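PDB 5G5G: putative xanthine dehydrogenase YAGS fad-binding subunit from Escherichia coli, which forms the molybdenum-cofactor-binding subunit of a periplasmic aldehyde oxidase and probably oxidises aldehydes to the corresponding carboxylic acids. Local coordinates for residues Tyr37-His42 / Lys267-Arg272; Ala113-Glu118 / Ala125-Val130. All coordinates share one frame; numbering follows the deposited sequence.

Contact 1. Residues Tyr37-His42 / Lys267-Arg272; sequences YAYEWH and KVMLPR
The ring of Tyr39 is clamped between Lys267 on one face and Met269 on the other. Lys267 crosses the tyrosine at about a right angle, its methylenes passing over the CD1/CE1 side before Lys267 CE comes to 3.8 Å from the centroid of the Tyr39 ring. Beyond CE, the ammonium serves two purposes. Lys267 NZ stands 4.0 Å from the centroid of the Tyr39 ring in a cation-pi contact, and it also donates to Tyr39 O at 2.9 Å. The C=O...donor angle of this bond is 148°, with the nitrogen tilted from the carbonyl plane. Lys267 reaches both targets with CG lodged between the backbone N and the carbonyl carbon (chi1 58°) and the rest of the chain fully extended. Outside the two segments, an acidic side chain of another protein chain of the assembly forms a salt bridge with Lys267 NZ. These residues join a loop to a mixed beta-sheet: strand 266-269 runs parallel to strand 49-55, which follows the 37-42 loop, and Lys267 pairs through its backbone with Ala49 and Gly51. Tyr50 on that neighbouring strand also touches both Tyr39 and Lys267. Over the opposite face of the ring, Met269 bends at its last torsion (chi3 -52°) and lays its methyl close to the inner end, with Met269 CE 3.4 Å from Tyr39 CG. This is a tight CH-pi contact. The sulfur sits farther out, Met269 SD being 5.0 Å from the Tyr39 centroid almost along the ring normal, as a distant Met-aromatic contact. Nearer the sheet, Met269 CB approaches Tyr39 CE1 at 3.8 Å. With an alanine here, a gap would probably open between the lysine chain and the methionine methyl, and the ammonium would lose its aromatic partner while keeping the carbonyl acceptor.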
loop_
_atom_site.group_PDB
_atom_site.type_symbol
_atom_site.label_atom_id
_atom_site.label_comp_id
_atom_site.label_asym_id
_atom_site.label_seq_id
_atom_site.Cartn_x
_atom_site.Cartn_y
_atom_site.Cartn_z
ATOM N N TYR C 37 -4.273 -17.995 1.289
ATOM C CA TYR C 37 -5.190 -16.859 1.381
ATOM C C TYR C 37 -6.503 -17.215 0.658
ATOM O O TYR C 37 -6.601 -18.230 -0.015
ATOM C CB TYR C 37 -4.474 -15.617 0.799
ATOM C CG TYR C 37 -3.200 -15.242 1.577
ATOM C CD1 TYR C 37 -1.994 -15.852 1.291
ATOM C CD2 TYR C 37 -3.227 -14.279 2.585
ATOM C CE1 TYR C 37 -0.848 -15.603 2.002
ATOM C CE2 TYR C 37 -2.081 -13.993 3.319
ATOM C CZ TYR C 37 -0.892 -14.625 3.004
ATOM O OH TYR C 37 0.296 -14.395 3.710
ATOM N N ALA C 38 -7.518 -16.376 0.854
ATOM C CA ALA C 38 -8.915 -16.639 0.485
ATOM C C ALA C 38 -9.128 -17.135 -0.941
ATOM O O ALA C 38 -9.954 -17.970 -1.147
ATOM C CB ALA C 38 -9.751 -15.410 0.720
ATOM N N TYR C 39 -8.339 -16.663 -1.891
ATOM C CA TYR C 39 -8.570 -17.024 -3.300
ATOM C C TYR C 39 -7.750 -18.255 -3.711
ATOM O O TYR C 39 -7.681 -18.571 -4.901
ATOM C CB TYR C 39 -8.141 -15.878 -4.173
ATOM C CG TYR C 39 -8.811 -15.708 -5.537
ATOM C CD1 TYR C 39 -10.114 -15.180 -5.636
ATOM C CD2 TYR C 39 -8.085 -15.966 -6.721
ATOM C CE1 TYR C 39 -10.699 -14.954 -6.909
ATOM C CE2 TYR C 39 -8.671 -15.765 -7.957
ATOM C CZ TYR C 39 -9.939 -15.239 -8.043
ATOM O OH TYR C 39 -10.529 -14.967 -9.280
ATOM N N GLU C 40 -7.153 -18.937 -2.740
ATOM C CA GLU C 40 -6.144 -19.982 -3.011
ATOM C C GLU C 40 -6.502 -21.382 -2.511
ATOM O O GLU C 40 -5.638 -22.252 -2.449
ATOM C CB GLU C 40 -4.819 -19.509 -2.392
ATOM C CG GLU C 40 -4.375 -18.174 -2.986
ATOM C CD GLU C 40 -3.208 -17.522 -2.246
ATOM O OE1 GLU C 40 -2.726 -18.099 -1.247
ATOM O OE2 GLU C 40 -2.760 -16.469 -2.701
ATOM N N TRP C 41 -7.743 -21.588 -2.083
ATOM C CA TRP C 41 -8.189 -22.849 -1.496
ATOM C C TRP C 41 -8.699 -23.846 -2.578
ATOM O O TRP C 41 -9.845 -24.303 -2.541
ATOM C CB TRP C 41 -9.311 -22.575 -0.495
ATOM C CG TRP C 41 -8.865 -21.756 0.717
ATOM C CD1 TRP C 41 -9.178 -20.459 0.982
ATOM C CD2 TRP C 41 -8.056 -22.201 1.816
ATOM N NE1 TRP C 41 -8.615 -20.063 2.175
ATOM C CE2 TRP C 41 -7.954 -21.117 2.721
ATOM C CE3 TRP C 41 -7.467 -23.433 2.161
ATOM C CZ2 TRP C 41 -7.244 -21.206 3.915
ATOM C CZ3 TRP C 41 -6.740 -23.524 3.334
ATOM C CH2 TRP C 41 -6.645 -22.409 4.208
ATOM N N HIS C 42 -7.815 -24.262 -3.450
ATOM C CA HIS C 42 -8.224 -25.071 -4.596
ATOM C C HIS C 42 -8.746 -26.462 -4.235
ATOM O O HIS C 42 -9.785 -26.880 -4.778
ATOM C CB HIS C 42 -7.099 -25.092 -5.656
ATOM C CG HIS C 42 -5.763 -25.558 -5.150
ATOM N ND1 HIS C 42 -5.405 -26.901 -5.140
ATOM C CD2 HIS C 42 -4.670 -24.882 -4.729
ATOM C CE1 HIS C 42 -4.170 -27.025 -4.690
ATOM N NE2 HIS C 42 -3.711 -25.821 -4.399
ATOM N N LYS C 267 -15.682 -18.071 -6.417
ATOM C CA LYS C 267 -14.735 -17.160 -5.765
ATOM C C LYS C 267 -14.698 -15.822 -6.445
ATOM O O LYS C 267 -14.883 -15.723 -7.666
ATOM C CB LYS C 267 -13.353 -17.769 -5.641
ATOM C CG LYS C 267 -12.701 -18.193 -6.891
ATOM C CD LYS C 267 -11.372 -18.838 -6.523
ATOM C CE LYS C 267 -10.432 -18.977 -7.661
ATOM N NZ LYS C 267 -9.065 -19.446 -7.302
ATOM N N VAL C 268 -14.564 -14.799 -5.641
ATOM C CA VAL C 268 -14.661 -13.397 -6.060
ATOM C C VAL C 268 -13.535 -12.599 -5.401
ATOM O O VAL C 268 -13.373 -12.665 -4.179
ATOM C CB VAL C 268 -15.994 -12.772 -5.594
ATOM C CG1 VAL C 268 -16.064 -11.291 -5.976
ATOM C CG2 VAL C 268 -17.177 -13.527 -6.204
ATOM N N MET C 269 -12.753 -11.888 -6.201
ATOM C CA MET C 269 -11.769 -10.939 -5.693
ATOM C C MET C 269 -12.165 -9.542 -6.182
ATOM O O MET C 269 -12.590 -9.385 -7.346
ATOM C CB MET C 269 -10.395 -11.273 -6.250
ATOM C CG MET C 269 -9.286 -10.382 -5.722
ATOM S SD MET C 269 -7.621 -10.854 -6.348
ATOM C CE MET C 269 -7.685 -12.561 -5.897
ATOM N N LEU C 270 -12.046 -8.550 -5.336
ATOM C CA LEU C 270 -12.267 -7.156 -5.775
ATOM C C LEU C 270 -11.005 -6.706 -6.528
ATOM O O LEU C 270 -9.909 -6.676 -5.955
ATOM C CB LEU C 270 -12.529 -6.243 -4.595
ATOM C CG LEU C 270 -13.660 -6.661 -3.648
ATOM C CD1 LEU C 270 -13.917 -5.552 -2.636
ATOM C CD2 LEU C 270 -14.886 -6.894 -4.443
ATOM N N PRO C 271 -11.136 -6.348 -7.796
ATOM C CA PRO C 271 -9.928 -5.903 -8.525
ATOM C C PRO C 271 -9.337 -4.646 -7.878
ATOM O O PRO C 271 -10.106 -3.791 -7.412
ATOM C CB PRO C 271 -10.476 -5.586 -9.913
ATOM C CG PRO C 271 -11.798 -6.316 -10.010
ATOM C CD PRO C 271 -12.336 -6.391 -8.634
ATOM N N ARG C 272 -8.001 -4.540 -7.862
ATOM C CA ARG C 272 -7.320 -3.437 -7.195
ATOM C C ARG C 272 -7.916 -2.057 -7.608
ATOM O O ARG C 272 -8.144 -1.216 -6.720
ATOM C CB ARG C 272 -5.802 -3.486 -7.416
ATOM C CG ARG C 272 -5.031 -2.377 -6.727
ATOM C CD ARG C 272 -5.177 -2.367 -5.227
ATOM N NE ARG C 272 -4.591 -3.562 -4.682
ATOM C CZ ARG C 272 -4.589 -3.901 -3.407
ATOM N NH1 ARG C 272 -5.206 -3.125 -2.496
ATOM N NH2 ARG C 272 -3.973 -5.027 -3.057
HETATM O O HOH W 1 -12.919 -14.609 -9.558
#

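Contact 2. Residues Ala113-Glu118 / Ala125-Val130; sequences ALVVAE and AAASLV
Ala113 meets Val130 at the edge of this contact, where Ala113 CB lies 4.4 Å from Val130 CG1 in a loose methyl-to-methyl approach. Leu114, the next residue, turns to the other face of the sheet and, like Val116, packs on Ala258 of helix 250-262. Val115 carries most of the contact, its two methyls being shared between different partners. Val115 CG1, anti to the backbone N (chi1 179°), rests 3.7 Å from Ala126 CB on the helix. Its sister branch, anti to the carbonyl carbon, faces the next residue along: Val115 CG2 approaches Ala127 CA to 3.7 Å, with Ala127 CB a little farther away at 4.2 Å. The same methyl meets Val130 CG2, also at 3.7 Å, the two valines lying alongside and pointing opposite ways. The arrangement is a strand followed by a helix folded back against it. Strand 111-117 and helix 120-127 both belong to the a/b hammerhead family region, the helix lying over one face of a mixed beta-sheet that also takes in strand 266-269. Strand 111-117 runs antiparallel to both its neighbours, 77-82 and 49-55, and Val77 of the former touches Val115 and Ala126. A type I turn from Ala127 to Val130, closed by the Val130 N to Ala127 O bond of 3.2 Å, brings the chain back toward the strand and sets Val130 beside Val115. The small side chain of Ala127 is consistent with so close an approach, Val115 CG2 reaching van der Waals distance of the backbone there. Farther along the strand, the CB of Ala117 also points to the helix side, but it makes no close contact with the 125-130 segment.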
loop_
_atom_site.group_PDB
_atom_site.type_symbol
_atom_site.label_atom_id
_atom_site.label_comp_id
_atom_site.label_asym_id
_atom_site.label_seq_id
_atom_site.Cartn_x
_atom_site.Cartn_y
_atom_site.Cartn_z
ATOM N N ALA C 113 -23.553 -5.627 -9.834
ATOM C CA ALA C 113 -23.756 -6.922 -10.462
ATOM C C ALA C 113 -22.498 -7.780 -10.293
ATOM O O ALA C 113 -21.404 -7.262 -9.956
ATOM C CB ALA C 113 -24.136 -6.796 -11.933
ATOM N N LEU C 114 -22.684 -9.090 -10.491
ATOM C CA LEU C 114 -21.555 -10.033 -10.502
ATOM C C LEU C 114 -21.768 -11.012 -11.631
ATOM O O LEU C 114 -22.797 -11.662 -11.682
ATOM C CB LEU C 114 -21.440 -10.810 -9.183
ATOM C CG LEU C 114 -20.236 -11.775 -9.113
ATOM C CD1 LEU C 114 -19.032 -11.038 -8.546
ATOM C CD2 LEU C 114 -20.570 -13.019 -8.312
ATOM N N VAL C 115 -20.812 -11.094 -12.561
ATOM C CA VAL C 115 -20.912 -12.119 -13.602
ATOM C C VAL C 115 -20.113 -13.336 -13.149
ATOM O O VAL C 115 -18.950 -13.163 -12.765
ATOM C CB VAL C 115 -20.335 -11.630 -14.932
ATOM C CG1 VAL C 115 -20.419 -12.711 -15.988
ATOM C CG2 VAL C 115 -21.056 -10.385 -15.421
ATOM N N VAL C 116 -20.709 -14.530 -13.212
ATOM C CA VAL C 116 -20.095 -15.776 -12.802
ATOM C C VAL C 116 -19.808 -16.546 -14.080
ATOM O O VAL C 116 -20.708 -16.703 -14.916
ATOM C CB VAL C 116 -21.108 -16.599 -11.958
ATOM C CG1 VAL C 116 -20.489 -17.900 -11.502
ATOM C CG2 VAL C 116 -21.535 -15.772 -10.773
ATOM N N ALA C 117 -18.560 -16.967 -14.260
ATOM C CA ALA C 117 -18.168 -17.724 -15.445
ATOM C C ALA C 117 -17.171 -18.854 -15.109
ATOM O O ALA C 117 -16.671 -18.952 -14.012
ATOM C CB ALA C 117 -17.571 -16.781 -16.462
ATOM N N GLU C 118 -16.886 -19.668 -16.111
ATOM C CA GLU C 118 -16.072 -20.867 -15.963
ATOM C C GLU C 118 -14.602 -20.532 -15.696
ATOM O O GLU C 118 -13.915 -21.289 -15.007
ATOM C CB GLU C 118 -16.190 -21.701 -17.227
ATOM C CG GLU C 118 -17.548 -22.354 -17.356
ATOM C CD GLU C 118 -17.730 -23.556 -16.451
ATOM O OE1 GLU C 118 -16.770 -23.963 -15.736
ATOM O OE2 GLU C 118 -18.839 -24.105 -16.443
ATOM N N ALA C 125 -14.288 -10.488 -19.155
ATOM C CA ALA C 125 -14.757 -10.077 -20.464
ATOM C C ALA C 125 -16.267 -9.909 -20.483
ATOM O O ALA C 125 -16.757 -8.917 -21.104
ATOM C CB ALA C 125 -14.301 -11.040 -21.532
ATOM N N ALA C 126 -16.997 -10.837 -19.854
ATOM C CA ALA C 126 -18.457 -10.749 -19.816
ATOM C C ALA C 126 -18.963 -9.561 -18.987
ATOM O O ALA C 126 -19.973 -8.960 -19.326
ATOM C CB ALA C 126 -19.096 -12.059 -19.336
ATOM N N ALA C 127 -18.240 -9.223 -17.941
ATOM C CA ALA C 127 -18.609 -8.096 -17.077
ATOM C C ALA C 127 -18.654 -6.780 -17.857
ATOM O O ALA C 127 -19.519 -5.957 -17.560
ATOM C CB ALA C 127 -17.672 -8.010 -15.888
ATOM N N SER C 128 -17.787 -6.583 -18.868
ATOM C CA SER C 128 -17.835 -5.392 -19.719
ATOM C C SER C 128 -19.112 -5.258 -20.481
ATOM O O SER C 128 -19.385 -4.211 -20.989
ATOM C CB SER C 128 -16.743 -5.414 -20.827
ATOM O OG SER C 128 -15.560 -5.739 -20.205
ATOM N N LEU C 129 -19.813 -6.369 -20.677
ATOM C CA LEU C 129 -21.065 -6.355 -21.422
ATOM C C LEU C 129 -22.331 -6.025 -20.597
ATOM O O LEU C 129 -23.385 -5.837 -21.194
ATOM C CB LEU C 129 -21.282 -7.700 -22.116
ATOM C CG LEU C 129 -20.129 -8.170 -22.995
ATOM C CD1 LEU C 129 -20.462 -9.494 -23.682
ATOM C CD2 LEU C 129 -19.830 -7.105 -24.014
ATOM N N VAL C 130 -22.230 -5.975 -19.276
ATOM C CA VAL C 130 -23.380 -5.669 -18.452
ATOM C C VAL C 130 -23.776 -4.211 -18.772
ATOM O O VAL C 130 -22.930 -3.347 -18.682
ATOM C CB VAL C 130 -23.053 -5.878 -16.971
ATOM C CG1 VAL C 130 -24.160 -5.353 -16.061
ATOM C CG2 VAL C 130 -22.842 -7.367 -16.718
#

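Both contacts belong to the same seven-stranded mixed sheet, with strand 49-55 lying between strand 111-117 of contact 2 and strand 266-269 of contact 1. Their centres are 16 Å apart, and they meet directly where Val268 CG2 packs against Leu114 CD1 at 3.9 Å. Contact 2 is buried and wholly apolar, built from small aliphatic groups between a strand and the helix that follows soon after it. Contact 1 is only partly buried and ties together segments far apart in sequence; its chemistry is mixed, aromatic, cationic and sulfur-bearing, and it lies beside another protein chain of the assembly.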